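Local coordinates for DUF3809 domain-containing protein (Deinococcus radiodurans, PDB 3NQN) that is of unknown function but binds calcium ions and belongs to a family grouped with the Bet v 1-like proteins, at residues R72-L84 against W90-G102. Numbering follows the deposited sequence. Where two conformers were deposited one is given.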
ATOM      1  N   ARG A  72     -27.809   9.382  -2.450  1.00 29.37           N
ATOM      2  CA  ARG A  72     -28.470  10.641  -2.682  1.00 32.15           C
ATOM      3  C   ARG A  72     -29.767  10.680  -1.880  1.00 28.37           C
ATOM      4  O   ARG A  72     -30.593   9.777  -1.980  1.00 31.13           O
ATOM      5  CB  ARG A  72     -28.780  10.759  -4.170  1.00 33.94           C
ATOM      6  CG  ARG A  72     -29.516  11.996  -4.599  1.00 41.68           C
ATOM      7  CD  ARG A  72     -29.867  11.906  -6.104  1.00 51.83           C
ATOM      8  NE  ARG A  72     -30.413  13.166  -6.607  1.00 61.80           N
ATOM      9  CZ  ARG A  72     -31.681  13.549  -6.453  1.00 70.79           C
ATOM     10  NH1 ARG A  72     -32.550  12.769  -5.807  1.00 73.58           N
ATOM     11  NH2 ARG A  72     -32.084  14.717  -6.945  1.00 72.65           N
ATOM     12  N   THR A  73     -29.936  11.735  -1.105  1.00 28.35           N
ATOM     13  CA  THR A  73     -31.109  11.894  -0.248  1.00 29.09           C
ATOM     14  C   THR A  73     -31.885  13.163  -0.605  1.00 27.76           C
ATOM     15  O   THR A  73     -31.404  13.999  -1.360  1.00 29.90           O
ATOM     16  CB  THR A  73     -30.667  11.958   1.211  1.00 28.98           C
ATOM     17  OG1 THR A  73     -29.733  13.030   1.361  1.00 30.10           O
ATOM     18  CG2 THR A  73     -29.993  10.623   1.611  1.00 31.40           C
ATOM     19  N   PRO A  74     -33.087  13.324  -0.046  1.00 28.52           N
ATOM     20  CA  PRO A  74     -33.882  14.495  -0.433  1.00 30.13           C
ATOM     21  C   PRO A  74     -33.244  15.856  -0.099  1.00 28.78           C
ATOM     22  O   PRO A  74     -33.403  16.796  -0.870  1.00 32.34           O
ATOM     23  CB  PRO A  74     -35.199  14.284   0.327  1.00 29.88           C
ATOM     24  CG  PRO A  74     -35.311  12.819   0.435  1.00 30.55           C
ATOM     25  CD  PRO A  74     -33.912  12.311   0.634  1.00 27.78           C
ATOM     26  N   GLN A  75     -32.491  15.945   0.997  1.00 29.43           N
ATOM     27  CA  GLN A  75     -31.842  17.201   1.422  0.50 30.30           C
ATOM     28  C   GLN A  75     -30.348  17.245   1.111  1.00 29.91           C
ATOM     29  O   GLN A  75     -29.670  18.208   1.453  1.00 29.03           O
ATOM     30  CB  GLN A  75     -31.976  17.384   2.928  0.50 30.33           C
ATOM     31  CG  GLN A  75     -33.346  17.272   3.479  0.50 30.44           C
ATOM     32  CD  GLN A  75     -33.379  17.710   4.910  0.50 35.53           C
ATOM     33  OE1 GLN A  75     -33.372  16.884   5.824  0.50 32.58           O
ATOM     34  NE2 GLN A  75     -33.289  19.014   5.126  0.50 36.82           N
ATOM     35  N   GLY A  76     -29.811  16.183   0.517  1.00 29.63           N
ATOM     36  CA  GLY A  76     -28.373  16.148   0.236  1.00 30.94           C
ATOM     37  C   GLY A  76     -27.856  14.790  -0.198  1.00 31.20           C
ATOM     38  O   GLY A  76     -28.242  14.279  -1.233  1.00 29.27           O
ATOM     39  N   ALA A  77     -26.983  14.210   0.615  1.00 30.60           N
ATOM     40  CA  ALA A  77     -26.360  12.938   0.286  1.00 30.57           C
ATOM     41  C   ALA A  77     -25.651  12.384   1.501  1.00 29.53           C
ATOM     42  O   ALA A  77     -25.336  13.127   2.448  1.00 28.72           O
ATOM     43  CB  ALA A  77     -25.351  13.126  -0.861  1.00 29.72           C
ATOM     44  N   GLU A  78     -25.381  11.085   1.466  1.00 29.30           N
ATOM     45  CA  GLU A  78     -24.602  10.416   2.505  1.00 27.73           C
ATOM     46  C   GLU A  78     -23.510   9.574   1.883  1.00 30.13           C
ATOM     47  O   GLU A  78     -23.594   9.188   0.705  1.00 30.09           O
ATOM     48  CB  GLU A  78     -25.465   9.432   3.290  1.00 29.40           C
ATOM     49  CG  GLU A  78     -26.562  10.009   4.098  1.00 29.90           C
ATOM     50  CD  GLU A  78     -27.387   8.923   4.764  1.00 36.35           C
ATOM     51  OE1 GLU A  78     -26.790   7.951   5.313  1.00 32.60           O
ATOM     52  OE2 GLU A  78     -28.617   9.034   4.746  1.00 47.63           O
ATOM     53  N   LEU A  79     -22.496   9.272   2.694  1.00 29.81           N
ATOM     54  CA  LEU A  79     -21.555   8.191   2.405  1.00 31.62           C
ATOM     55  C   LEU A  79     -21.840   7.097   3.410  1.00 31.83           C
ATOM     56  O   LEU A  79     -21.908   7.353   4.624  1.00 33.42           O
ATOM     57  CB  LEU A  79     -20.099   8.636   2.565  1.00 31.10           C
ATOM     58  CG  LEU A  79     -19.583   9.697   1.602  1.00 33.82           C
ATOM     59  CD1 LEU A  79     -18.127   9.934   1.858  1.00 27.86           C
ATOM     60  CD2 LEU A  79     -19.816   9.287   0.140  1.00 27.21           C
ATOM     61  N   ARG A  80     -22.043   5.891   2.911  1.00 31.43           N
ATOM     62  CA  ARG A  80     -22.241   4.727   3.754  1.00 31.98           C
ATOM     63  C   ARG A  80     -21.113   3.720   3.482  1.00 30.84           C
ATOM     64  O   ARG A  80     -20.901   3.331   2.360  1.00 31.90           O
ATOM     65  CB  ARG A  80     -23.595   4.119   3.491  1.00 35.51           C
ATOM     66  CG  ARG A  80     -24.713   5.003   3.956  1.00 31.55           C
ATOM     67  CD  ARG A  80     -26.059   4.385   3.730  1.00 36.76           C
ATOM     68  NE  ARG A  80     -27.119   5.340   4.036  1.00 37.85           N
ATOM     69  CZ  ARG A  80     -28.371   5.234   3.609  1.00 49.96           C
ATOM     70  NH1 ARG A  80     -28.741   4.201   2.849  1.00 52.58           N
ATOM     71  NH2 ARG A  80     -29.257   6.154   3.940  1.00 52.88           N
ATOM     72  N   PRO A  81     -20.355   3.352   4.536  1.00 33.15           N
ATOM     73  CA  PRO A  81     -19.129   2.570   4.395  1.00 33.54           C
ATOM     74  C   PRO A  81     -19.343   1.146   3.972  1.00 33.32           C
ATOM     75  O   PRO A  81     -20.337   0.528   4.354  1.00 32.65           O
ATOM     76  CB  PRO A  81     -18.533   2.599   5.813  1.00 34.26           C
ATOM     77  CG  PRO A  81     -19.683   2.755   6.695  1.00 36.36           C
ATOM     78  CD  PRO A  81     -20.641   3.649   5.949  1.00 33.19           C
ATOM     79  N   LEU A  82     -18.424   0.639   3.162  1.00 33.21           N
ATOM     80  CA  LEU A  82     -18.432  -0.764   2.787  1.00 34.85           C
ATOM     81  C   LEU A  82     -17.418  -1.512   3.636  1.00 34.35           C
ATOM     82  O   LEU A  82     -16.376  -0.968   4.017  1.00 32.64           O
ATOM     83  CB  LEU A  82     -18.126  -0.933   1.304  1.00 37.31           C
ATOM     84  CG  LEU A  82     -19.138  -0.263   0.369  1.00 43.56           C
ATOM     85  CD1 LEU A  82     -18.837  -0.627  -1.059  1.00 52.13           C
ATOM     86  CD2 LEU A  82     -20.575  -0.665   0.748  1.00 47.08           C
ATOM     87  N   THR A  83     -17.747  -2.751   3.959  1.00 31.93           N
ATOM     88  CA  THR A  83     -16.882  -3.608   4.737  1.00 35.07           C
ATOM     89  C   THR A  83     -15.742  -4.099   3.858  1.00 37.35           C
ATOM     90  O   THR A  83     -15.971  -4.578   2.743  1.00 40.76           O
ATOM     91  CB  THR A  83     -17.662  -4.824   5.258  1.00 36.59           C
ATOM     92  OG1 THR A  83     -18.783  -4.375   6.020  1.00 40.14           O
ATOM     93  CG2 THR A  83     -16.782  -5.718   6.133  1.00 34.05           C
ATOM     94  N   LEU A  84     -14.513  -3.958   4.340  1.00 38.06           N
ATOM     95  CA  LEU A  84     -13.346  -4.462   3.609  1.00 38.47           C
ATOM     96  C   LEU A  84     -12.795  -5.702   4.343  1.00 42.56           C
ATOM     97  O   LEU A  84     -13.302  -6.074   5.386  1.00 39.65           O
ATOM     98  CB  LEU A  84     -12.301  -3.351   3.426  1.00 37.58           C
ATOM     99  CG  LEU A  84     -12.836  -2.089   2.728  1.00 37.44           C
ATOM    100  CD1 LEU A  84     -11.737  -1.048   2.568  1.00 37.81           C
ATOM    101  CD2 LEU A  84     -13.447  -2.417   1.381  1.00 40.56           C
ATOM    102  N   TRP A  90      -8.219  -1.385   7.913  1.00 33.13           N
ATOM    103  CA  TRP A  90      -8.985  -0.575   6.996  1.00 30.95           C
ATOM    104  C   TRP A  90      -9.823   0.427   7.789  1.00 30.29           C
ATOM    105  O   TRP A  90      -9.864   0.369   9.013  1.00 30.15           O
ATOM    106  CB  TRP A  90      -9.865  -1.452   6.094  1.00 30.58           C
ATOM    107  CG  TRP A  90     -10.871  -2.374   6.851  1.00 30.92           C
ATOM    108  CD1 TRP A  90     -10.596  -3.563   7.451  1.00 37.61           C
ATOM    109  CD2 TRP A  90     -12.290  -2.187   6.959  1.00 33.89           C
ATOM    110  NE1 TRP A  90     -11.748  -4.112   7.980  1.00 34.66           N
ATOM    111  CE2 TRP A  90     -12.800  -3.277   7.703  1.00 34.39           C
ATOM    112  CE3 TRP A  90     -13.175  -1.167   6.553  1.00 31.35           C
ATOM    113  CZ2 TRP A  90     -14.156  -3.399   8.020  1.00 33.96           C
ATOM    114  CZ3 TRP A  90     -14.520  -1.288   6.865  1.00 31.77           C
ATOM    115  CH2 TRP A  90     -15.001  -2.400   7.598  1.00 34.43           C
ATOM    116  N   VAL A  91     -10.419   1.376   7.082  1.00 28.86           N
ATOM    117  CA  VAL A  91     -11.216   2.416   7.700  1.00 29.28           C
ATOM    118  C   VAL A  91     -12.618   2.454   7.093  1.00 30.83           C
ATOM    119  O   VAL A  91     -12.785   2.232   5.884  1.00 32.30           O
ATOM    120  CB  VAL A  91     -10.546   3.818   7.486  1.00 29.69           C
ATOM    121  CG1 VAL A  91     -11.466   4.956   7.976  1.00 32.85           C
ATOM    122  CG2 VAL A  91      -9.189   3.876   8.177  1.00 29.28           C
ATOM    123  N   ALA A  92     -13.615   2.668   7.956  1.00 30.11           N
ATOM    124  CA  ALA A  92     -15.010   2.901   7.549  1.00 31.48           C
ATOM    125  C   ALA A  92     -15.270   4.400   7.645  1.00 31.59           C
ATOM    126  O   ALA A  92     -15.197   4.964   8.733  1.00 33.84           O
ATOM    127  CB  ALA A  92     -15.946   2.187   8.456  1.00 29.36           C
ATOM    128  N   VAL A  93     -15.553   5.029   6.497  1.00 31.52           N
ATOM    129  CA  VAL A  93     -15.843   6.454   6.414  1.00 29.39           C
ATOM    130  C   VAL A  93     -17.329   6.674   6.147  1.00 29.65           C
ATOM    131  O   VAL A  93     -17.877   6.200   5.136  1.00 30.43           O
ATOM    132  CB  VAL A  93     -15.035   7.129   5.303  1.00 32.14           C
ATOM    133  CG1 VAL A  93     -15.433   8.634   5.173  1.00 26.87           C
ATOM    134  CG2 VAL A  93     -13.527   6.998   5.572  1.00 31.73           C
ATOM    135  N   SER A  94     -18.003   7.301   7.094  1.00 26.91           N
ATOM    136  CA  SER A  94     -19.430   7.608   6.965  0.50 27.84           C
ATOM    137  C   SER A  94     -19.605   9.112   7.012  1.00 28.96           C
ATOM    138  O   SER A  94     -18.809   9.805   7.618  1.00 28.07           O
ATOM    139  CB  SER A  94     -20.230   6.988   8.108  0.50 27.79           C
ATOM    140  OG  SER A  94     -19.933   5.626   8.294  0.50 23.61           O
ATOM    141  N   GLY A  95     -20.644   9.604   6.354  1.00 29.16           N
ATOM    142  CA  GLY A  95     -20.943  11.023   6.359  1.00 27.71           C
ATOM    143  C   GLY A  95     -22.359  11.323   5.918  1.00 26.14           C
ATOM    144  O   GLY A  95     -22.980  10.552   5.138  1.00 26.16           O
ATOM    145  N   GLN A  96     -22.905  12.407   6.456  1.00 26.04           N
ATOM    146  CA  GLN A  96     -24.219  12.863   6.089  1.00 28.70           C
ATOM    147  C   GLN A  96     -24.152  14.370   5.871  1.00 28.82           C
ATOM    148  O   GLN A  96     -23.474  15.093   6.622  1.00 27.16           O
ATOM    149  CB  GLN A  96     -25.263  12.532   7.166  1.00 27.32           C
ATOM    150  CG  GLN A  96     -25.277  11.046   7.669  1.00 30.65           C
ATOM    151  CD  GLN A  96     -24.174  10.761   8.689  1.00 30.78           C
ATOM    152  OE1 GLN A  96     -23.919  11.565   9.568  1.00 27.33           O
ATOM    153  NE2 GLN A  96     -23.536   9.582   8.577  1.00 25.26           N
ATOM    154  N   ALA A  97     -24.839  14.839   4.834  1.00 27.87           N
ATOM    155  CA  ALA A  97     -24.841  16.248   4.485  1.00 28.26           C
ATOM    156  C   ALA A  97     -26.234  16.693   4.092  1.00 30.86           C
ATOM    157  O   ALA A  97     -26.952  15.986   3.353  1.00 25.17           O
ATOM    158  CB  ALA A  97     -23.855  16.522   3.324  1.00 25.34           C
ATOM    159  N   THR A  98     -26.620  17.875   4.556  1.00 30.33           N
ATOM    160  CA  THR A  98     -27.905  18.447   4.164  1.00 31.93           C
ATOM    161  C   THR A  98     -27.687  19.888   3.709  1.00 31.41           C
ATOM    162  O   THR A  98     -26.758  20.545   4.150  1.00 30.76           O
ATOM    163  CB  THR A  98     -28.905  18.446   5.309  1.00 31.01           C
ATOM    164  OG1 THR A  98     -28.409  19.275   6.364  1.00 36.31           O
ATOM    165  CG2 THR A  98     -29.133  17.035   5.826  1.00 33.51           C
ATOM    166  N   ALA A  99     -28.515  20.326   2.766  1.00 33.04           N
ATOM    167  CA  ALA A  99     -28.505  21.699   2.260  1.00 35.19           C
ATOM    168  C   ALA A  99     -29.893  22.255   2.500  1.00 38.33           C
ATOM    169  O   ALA A  99     -30.905  21.583   2.227  1.00 36.33           O
ATOM    170  CB  ALA A  99     -28.178  21.724   0.791  1.00 35.10           C
ATOM    171  N   ALA A 100     -29.953  23.444   3.068  1.00 38.65           N
ATOM    172  CA  ALA A 100     -31.218  24.033   3.437  1.00 43.83           C
ATOM    173  C   ALA A 100     -31.440  25.359   2.729  1.00 46.71           C
ATOM    174  O   ALA A 100     -30.670  25.746   1.823  1.00 44.80           O
ATOM    175  CB  ALA A 100     -31.279  24.216   4.939  1.00 45.96           C
ATOM    176  N   GLU A 101     -32.520  26.034   3.113  1.00 48.30           N
ATOM    177  CA  GLU A 101     -32.864  27.316   2.550  1.00 48.48           C
ATOM    178  C   GLU A 101     -31.703  28.274   2.692  1.00 45.34           C
ATOM    179  O   GLU A 101     -31.088  28.367   3.751  1.00 44.65           O
ATOM    180  CB  GLU A 101     -34.107  27.895   3.257  1.00 51.77           C
ATOM    181  N   GLY A 102     -31.379  28.950   1.603  1.00 44.15           N
ATOM    182  CA  GLY A 102     -30.336  29.967   1.611  1.00 45.29           C
ATOM    183  C   GLY A 102     -28.951  29.418   1.401  1.00 43.02           C
ATOM    184  O   GLY A 102     -27.975  30.182   1.381  1.00 47.00           O
TER
HETATM  185  O   HOH W   1     -28.924  13.915   3.711  1.00 39.57           O
HETATM  186  O   HOH W   2     -24.007   7.664   6.450  1.00 30.62           O
HETATM  187  O   HOH W   3     -14.587   1.079   3.978  1.00 32.25           O
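One face of the Trp90 indole lies against the backbone of Thr83 and Leu84, with Leu84 N 3.5 Å above the ring plane and offset toward its rim. Leu84 CB sits over the same indole as a CH-pi contact, 4.0 Å from the centroid of the five-membered ring, while Leu82 O approaches obliquely. Beyond the two segments, Trp90 also stacks with the ring of His114. This packing lies at the loop end of an antiparallel beta hairpin, strands 76-81 and 90-99, in the middle of a larger antiparallel sheet. Trp90 holds CG between its backbone N and carbonyl carbon (chi1 58°), which swings the indole over to the 82-84 loop. With an alanine in its place, the backbone of Thr83 and Leu84 would probably lose its aromatic cover, and that loop would be freer to move.

Such a hairpin illustrates how side chains and water take over where backbone pairing stops. Regular pairing runs from Gly76 opposite Thr98 to Leu79 opposite Gly95, where Leu79 N donates to Gly95 O at 2.8 Å. Past it, proline lacks the N-H for a further rung; Pro81 CB instead packs on Ala92 CB at 3.7 Å, and water 3 bridges Leu82 O and Val91 O.

On one face of the sheet Glu78 CG meets Gln96 CG at 3.9 Å, and the carboxylate and amide planes stand 74° apart. Gln96 bends at chi2 (80°), its amide bonding Gln110 of strand 104-114 and, through NE2, water 2. Arg80 grips the Glu78 carboxylate side-on from above its plane, NE reaching OE1 at 2.9 Å and NH2 reaching OE2. At the opposite, open end, beside the turn that leads in from strand 60-73, water 1 links Thr73 OG1 to Ala97 O, and Ala99 N donates to Gln75 O at 2.7 Å.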